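Local coordinates for protein DNA polymerase III, beta subunit (Eubacterium rectale, PDB 3T0P) that probably serves as a ring-shaped, head-to-tail dimeric sliding clamp that encircles DNA and gives DNA polymerases their processivity, at residues B[133-136]-B[137-141]; B[193-196]-B[197-201]. One frame throughout, in Å; residues are numbered along the deposited sequence.

Interaction 1. Residues B[133-136]-B[137-141]; sequences FTLK and EVIRQ. With EDO (1,2-ethanediol), chain C.
Phe133 and Glu137 meet one turn apart on helix 132-140 in a CH-pi contact. CG of Glu137 sits over one face of the Phe133 ring, 3.7 Å from its centroid and nearer the rim, and the carboxylate beyond it lies only 20° from the ring plane. Phe133 reaches forward along the helix because its CG stands anti to the backbone N (chi1 178°). Four successive backbone bonds hold the turns, from Glu137 N to Phe133 O (2.8 Å) through to Arg140 N to Lys136 O (3.0 Å). This helix is one of the pair in the central domain of the beta sliding clamp; on its buried side the CD1 atoms of Leu135 and Ile139 touch at 4.0 Å, and Ile139 goes on to pack against helix 197-206. Arg140 and Glu137 form a salt bridge, the guanidinium gripping the carboxylate side-on: NE reaches OE2 (2.9 Å) from above the carboxylate plane, while NH2 meets OE1 (3.0 Å) on its syn side, with an angle of 165° at the hydrogen, OE1 lying in the guanidinium plane. This two-point grip limits rotation of both groups. NH1 donates to O2 of an ethanediol molecule (3.1 Å), probably from the crystallisation liquor.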
ATOM      1  N   PHE B 133     -21.115 -13.352  -0.598  1.00 42.41           N
ATOM      2  CA  PHE B 133     -21.374 -11.921  -0.486  1.00 43.78           C
ATOM      3  C   PHE B 133     -21.958 -11.567   0.887  1.00 47.06           C
ATOM      4  O   PHE B 133     -21.439 -10.685   1.560  1.00 44.46           O
ATOM      5  CB  PHE B 133     -22.344 -11.463  -1.587  1.00 47.07           C
ATOM      6  CG  PHE B 133     -22.687  -9.997  -1.488  1.00 49.17           C
ATOM      7  CD1 PHE B 133     -21.798  -9.025  -1.943  1.00 52.30           C
ATOM      8  CD2 PHE B 133     -23.886  -9.585  -0.922  1.00 51.61           C
ATOM      9  CE1 PHE B 133     -22.100  -7.666  -1.819  1.00 53.16           C
ATOM     10  CE2 PHE B 133     -24.193  -8.224  -0.812  1.00 54.75           C
ATOM     11  CZ  PHE B 133     -23.308  -7.274  -1.280  1.00 52.04           C
ATOM     12  N   THR B 134     -23.039 -12.252   1.285  1.00 44.52           N
ATOM     13  CA  THR B 134     -23.723 -12.004   2.551  1.00 44.44           C
ATOM     14  C   THR B 134     -22.755 -12.197   3.728  1.00 48.29           C
ATOM     15  O   THR B 134     -22.722 -11.351   4.617  1.00 46.27           O
ATOM     16  CB  THR B 134     -24.942 -12.896   2.647  1.00 50.10           C
ATOM     17  OG1 THR B 134     -25.830 -12.560   1.582  1.00 52.99           O
ATOM     18  CG2 THR B 134     -25.659 -12.779   3.971  1.00 48.16           C
ATOM     19  N   LEU B 135     -21.947 -13.274   3.707  1.00 44.09           N
ATOM     20  CA  LEU B 135     -21.040 -13.546   4.812  1.00 42.85           C
ATOM     21  C   LEU B 135     -19.931 -12.509   4.865  1.00 45.51           C
ATOM     22  O   LEU B 135     -19.588 -12.036   5.946  1.00 44.49           O
ATOM     23  CB  LEU B 135     -20.451 -14.979   4.718  1.00 41.92           C
ATOM     24  CG  LEU B 135     -19.424 -15.360   5.802  1.00 44.47           C
ATOM     25  CD1 LEU B 135     -20.028 -15.237   7.243  1.00 43.30           C
ATOM     26  CD2 LEU B 135     -18.852 -16.745   5.547  1.00 46.33           C
ATOM     27  N   LYS B 136     -19.358 -12.173   3.721  1.00 41.91           N
ATOM     28  CA  LYS B 136     -18.281 -11.194   3.663  1.00 40.06           C
ATOM     29  C   LYS B 136     -18.808  -9.834   4.088  1.00 38.89           C
ATOM     30  O   LYS B 136     -18.162  -9.164   4.893  1.00 36.97           O
ATOM     31  CB  LYS B 136     -17.654 -11.142   2.264  1.00 41.40           C
ATOM     32  CG  LYS B 136     -16.341 -10.372   2.210  1.00 46.83           C
ATOM     33  CD  LYS B 136     -15.624 -10.563   0.860  1.00 50.15           C
ATOM     34  CE  LYS B 136     -14.286  -9.855   0.819  1.00 47.32           C
ATOM     35  NZ  LYS B 136     -13.424 -10.371  -0.283  1.00 59.76           N
ATOM     36  N   GLU B 137     -19.999  -9.473   3.629  1.00 35.29           N
ATOM     37  CA  GLU B 137     -20.606  -8.182   3.961  1.00 37.05           C
ATOM     38  C   GLU B 137     -20.991  -8.074   5.419  1.00 42.76           C
ATOM     39  O   GLU B 137     -20.776  -7.018   5.998  1.00 44.19           O
ATOM     40  CB  GLU B 137     -21.835  -7.899   3.093  1.00 39.92           C
ATOM     41  CG  GLU B 137     -21.491  -7.315   1.730  1.00 62.60           C
ATOM     42  CD  GLU B 137     -21.049  -5.859   1.723  1.00 92.00           C
ATOM     43  OE1 GLU B 137     -21.926  -4.967   1.824  1.00 84.70           O
ATOM     44  OE2 GLU B 137     -19.826  -5.612   1.595  1.00 83.06           O
ATOM     45  N   VAL B 138     -21.561  -9.125   6.023  1.00 38.14           N
ATOM     46  CA  VAL B 138     -21.959  -9.041   7.421  1.00 39.44           C
ATOM     47  C   VAL B 138     -20.711  -8.920   8.328  1.00 44.30           C
ATOM     48  O   VAL B 138     -20.791  -8.239   9.345  1.00 47.19           O
ATOM     49  CB  VAL B 138     -22.946 -10.153   7.874  1.00 43.88           C
ATOM     50  CG1 VAL B 138     -22.261 -11.494   8.155  1.00 42.61           C
ATOM     51  CG2 VAL B 138     -23.731  -9.699   9.080  1.00 44.93           C
ATOM     52  N   ILE B 139     -19.563  -9.510   7.943  1.00 37.25           N
ATOM     53  CA  ILE B 139     -18.333  -9.386   8.729  1.00 35.64           C
ATOM     54  C   ILE B 139     -17.834  -7.929   8.579  1.00 42.03           C
ATOM     55  O   ILE B 139     -17.466  -7.296   9.568  1.00 42.62           O
ATOM     56  CB  ILE B 139     -17.248 -10.420   8.283  1.00 36.81           C
ATOM     57  CG1 ILE B 139     -17.665 -11.879   8.590  1.00 36.75           C
ATOM     58  CG2 ILE B 139     -15.871 -10.094   8.885  1.00 36.73           C
ATOM     59  CD1 ILE B 139     -16.777 -12.989   7.777  1.00 35.62           C
ATOM     60  N   ARG B 140     -17.830  -7.402   7.347  1.00 37.92           N
ATOM     61  CA  ARG B 140     -17.356  -6.032   7.111  1.00 38.02           C
ATOM     62  C   ARG B 140     -18.191  -5.024   7.946  1.00 42.74           C
ATOM     63  O   ARG B 140     -17.637  -4.107   8.543  1.00 43.76           O
ATOM     64  CB  ARG B 140     -17.424  -5.684   5.620  1.00 36.59           C
ATOM     65  CG  ARG B 140     -16.750  -4.360   5.245  1.00 44.02           C
ATOM     66  CD  ARG B 140     -16.857  -4.064   3.752  1.00 48.71           C
ATOM     67  NE  ARG B 140     -18.244  -3.922   3.308  1.00 53.30           N
ATOM     68  CZ  ARG B 140     -18.929  -2.778   3.329  1.00 75.51           C
ATOM     69  NH1 ARG B 140     -18.352  -1.654   3.755  1.00 59.28           N
ATOM     70  NH2 ARG B 140     -20.184  -2.743   2.905  1.00 65.13           N
ATOM     71  N   GLN B 141     -19.488  -5.275   8.041  1.00 39.35           N
ATOM     72  CA  GLN B 141     -20.483  -4.451   8.717  1.00 39.38           C
ATOM     73  C   GLN B 141     -20.451  -4.538  10.239  1.00 43.66           C
ATOM     74  O   GLN B 141     -21.168  -3.758  10.886  1.00 44.19           O
ATOM     75  CB  GLN B 141     -21.880  -4.838   8.230  1.00 39.41           C
ATOM     76  CG  GLN B 141     -22.160  -4.362   6.812  1.00 33.98           C
ATOM     77  CD  GLN B 141     -23.362  -5.037   6.210  1.00 48.33           C
ATOM     78  OE1 GLN B 141     -23.890  -6.041   6.715  1.00 41.28           O
ATOM     79  NE2 GLN B 141     -23.825  -4.498   5.106  1.00 44.23           N
TER
HETATM   80  C1  EDO C 396     -13.573   0.177   5.787  1.00 95.40           C
HETATM   81  O1  EDO C 396     -13.562   1.164   4.746  1.00 96.99           O
HETATM   82  C2  EDO C 396     -14.987  -0.363   6.012  1.00 93.15           C
HETATM   83  O2  EDO C 396     -15.545  -0.866   4.787  1.00 97.03           O

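Interaction 2. Residues B[193-196]-B[197-201]. With ACT (acetate ion), chain T.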
ATOM      1  N   VAL B 193     -23.594 -18.770  19.276  1.00 52.09           N
ATOM      2  CA  VAL B 193     -22.158 -19.024  19.437  1.00 50.49           C
ATOM      3  C   VAL B 193     -21.341 -17.739  19.261  1.00 54.49           C
ATOM      4  O   VAL B 193     -21.803 -16.778  18.634  1.00 54.87           O
ATOM      5  CB  VAL B 193     -21.638 -20.127  18.478  1.00 52.54           C
ATOM      6  CG1 VAL B 193     -22.326 -21.465  18.750  1.00 52.73           C
ATOM      7  CG2 VAL B 193     -21.750 -19.718  17.005  1.00 50.34           C
ATOM      8  N   VAL B 194     -20.114 -17.743  19.789  1.00 49.20           N
ATOM      9  CA  VAL B 194     -19.211 -16.610  19.681  1.00 47.36           C
ATOM     10  C   VAL B 194     -17.974 -17.087  18.896  1.00 51.95           C
ATOM     11  O   VAL B 194     -17.219 -17.957  19.354  1.00 52.37           O
ATOM     12  CB  VAL B 194     -18.859 -15.970  21.051  1.00 50.65           C
ATOM     13  CG1 VAL B 194     -18.009 -14.711  20.869  1.00 48.99           C
ATOM     14  CG2 VAL B 194     -20.118 -15.644  21.847  1.00 51.22           C
ATOM     15  N   VAL B 195     -17.822 -16.532  17.692  1.00 46.40           N
ATOM     16  CA  VAL B 195     -16.758 -16.838  16.750  1.00 46.19           C
ATOM     17  C   VAL B 195     -15.585 -15.873  16.995  1.00 51.40           C
ATOM     18  O   VAL B 195     -15.817 -14.665  16.984  1.00 50.18           O
ATOM     19  CB  VAL B 195     -17.245 -16.765  15.263  1.00 46.37           C
ATOM     20  CG1 VAL B 195     -16.155 -17.246  14.305  1.00 42.97           C
ATOM     21  CG2 VAL B 195     -18.548 -17.561  15.060  1.00 46.72           C
ATOM     22  N   PRO B 196     -14.330 -16.374  17.145  1.00 47.62           N
ATOM     23  CA  PRO B 196     -13.185 -15.464  17.326  1.00 47.38           C
ATOM     24  C   PRO B 196     -13.074 -14.431  16.199  1.00 49.50           C
ATOM     25  O   PRO B 196     -13.398 -14.743  15.052  1.00 49.33           O
ATOM     26  CB  PRO B 196     -11.975 -16.411  17.305  1.00 49.17           C
ATOM     27  CG  PRO B 196     -12.530 -17.728  17.745  1.00 52.98           C
ATOM     28  CD  PRO B 196     -13.898 -17.790  17.166  1.00 48.34           C
ATOM     29  N   GLY B 197     -12.657 -13.212  16.548  1.00 43.82           N
ATOM     30  CA  GLY B 197     -12.497 -12.110  15.609  1.00 42.47           C
ATOM     31  C   GLY B 197     -11.506 -12.429  14.518  1.00 47.21           C
ATOM     32  O   GLY B 197     -11.790 -12.192  13.339  1.00 47.50           O
ATOM     33  N   LYS B 198     -10.358 -13.029  14.903  1.00 43.97           N
ATOM     34  CA  LYS B 198      -9.319 -13.429  13.952  1.00 43.65           C
ATOM     35  C   LYS B 198      -9.871 -14.396  12.871  1.00 46.57           C
ATOM     36  O   LYS B 198      -9.481 -14.285  11.726  1.00 47.65           O
ATOM     37  CB  LYS B 198      -8.136 -14.065  14.681  1.00 46.93           C
ATOM     38  CG  LYS B 198      -6.896 -14.260  13.791  1.00 51.91           C
ATOM     39  CD  LYS B 198      -5.681 -14.814  14.581  1.00 60.11           C
ATOM     40  CE  LYS B 198      -5.851 -16.222  15.158  1.00 65.78           C
ATOM     41  NZ  LYS B 198      -6.072 -17.264  14.112  1.00 63.56           N
ATOM     42  N   THR B 199     -10.778 -15.322  13.233  1.00 41.40           N
ATOM     43  CA  THR B 199     -11.368 -16.271  12.277  1.00 40.49           C
ATOM     44  C   THR B 199     -12.117 -15.543  11.174  1.00 40.73           C
ATOM     45  O   THR B 199     -11.938 -15.851  10.008  1.00 39.53           O
ATOM     46  CB  THR B 199     -12.293 -17.229  13.006  1.00 42.26           C
ATOM     47  OG1 THR B 199     -11.476 -18.056  13.828  1.00 46.16           O
ATOM     48  CG2 THR B 199     -13.152 -18.063  12.045  1.00 38.50           C
ATOM     49  N   LEU B 200     -12.950 -14.589  11.567  1.00 37.48           N
ATOM     50  CA  LEU B 200     -13.751 -13.752  10.685  1.00 36.54           C
ATOM     51  C   LEU B 200     -12.885 -12.831   9.864  1.00 41.26           C
ATOM     52  O   LEU B 200     -13.157 -12.697   8.676  1.00 40.65           O
ATOM     53  CB  LEU B 200     -14.797 -12.974  11.486  1.00 35.74           C
ATOM     54  CG  LEU B 200     -15.767 -13.882  12.264  1.00 39.16           C
ATOM     55  CD1 LEU B 200     -16.688 -13.058  13.097  1.00 40.56           C
ATOM     56  CD2 LEU B 200     -16.561 -14.804  11.333  1.00 36.28           C
ATOM     57  N   GLN B 201     -11.813 -12.266  10.444  1.00 40.05           N
ATOM     58  CA  GLN B 201     -10.887 -11.408   9.686  1.00 41.04           C
ATOM     59  C   GLN B 201     -10.149 -12.215   8.614  1.00 47.23           C
ATOM     60  O   GLN B 201     -10.070 -11.773   7.471  1.00 46.59           O
ATOM     61  CB  GLN B 201      -9.863 -10.746  10.612  1.00 43.03           C
ATOM     62  CG  GLN B 201     -10.406  -9.594  11.426  1.00 51.40           C
ATOM     63  CD  GLN B 201      -9.484  -9.197  12.563  1.00 74.03           C
ATOM     64  OE1 GLN B 201      -8.637  -9.975  13.040  1.00 69.51           O
ATOM     65  NE2 GLN B 201      -9.668  -7.984  13.072  1.00 61.04           N
TER
HETATM   66  C   ACT T 377      -3.578 -16.379  11.968  1.00 78.07           C
HETATM   67  O   ACT T 377      -3.009 -15.745  11.093  1.00 78.38           O
HETATM   68  OXT ACT T 377      -4.774 -16.620  11.846  1.00 77.15           O
HETATM   69  CH3 ACT T 377      -2.784 -16.791  13.190  1.00 77.36           C
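The strand-to-helix turn that leads from strand 187-196 into helix 197-206 of the central clamp domain brings Val195 against Thr199 and Leu200. CG1 of Val195 meets Thr199 CG2 at 3.8 Å and Leu200 CD2 at 3.9 Å, its side chain crossing both at about a right angle. The valine's first torsion (-173°) sets CG1 anti to the backbone N, and from there it reaches both helix residues. Pro196 occupies the N-cap position; its O receives a weak bond from Thr199 N (3.2 Å, 125° at the hydrogen), and its ring lies obliquely beside Thr199, whose OG1 is 3.9 Å from Pro196 CB and is hydrogen-bonded with Ser235 OG. Lys198 leads away from the strand. Bends at chi3 and chi4 fold its chain round an acetate ion, probably from the crystallisation liquor, NZ donating a hydrogen bond to OXT (2.7 Å), and NZ also forms a salt bridge with Asp49. With an alanine here, the carboxylate of Asp49 would probably lose this charged mate and the acetate its donor. Strand and helix axes diverge by 65°, and the buried apolar corner with proline at the N-cap is a beta-to-alpha connection within the sheet-and-helix architecture of the DNA-clamp fold.

From the N terminus, the chain leaves strand 127-131 and runs at once into helix 132-140, where interaction 1 joins consecutive turns. It then passes through strands 157-163, 166-172 and 176-184 before strand 187-196 delivers it to helix 197-206 at interaction 2. Each contact is local and closes no long loop; the two follow in series, neither nesting nor crossing, with centres about 13 Å apart. They meet in space where Ile139 CD1 packs 3.7 Å from Leu200 O, joining the two helices of the central domain. Thr134 and Val138 of one helix rest on strand 176-184 and Leu200 of the other on strand 157-163, so both helices pack on the same antiparallel sheet, which strand 187-196 also joins.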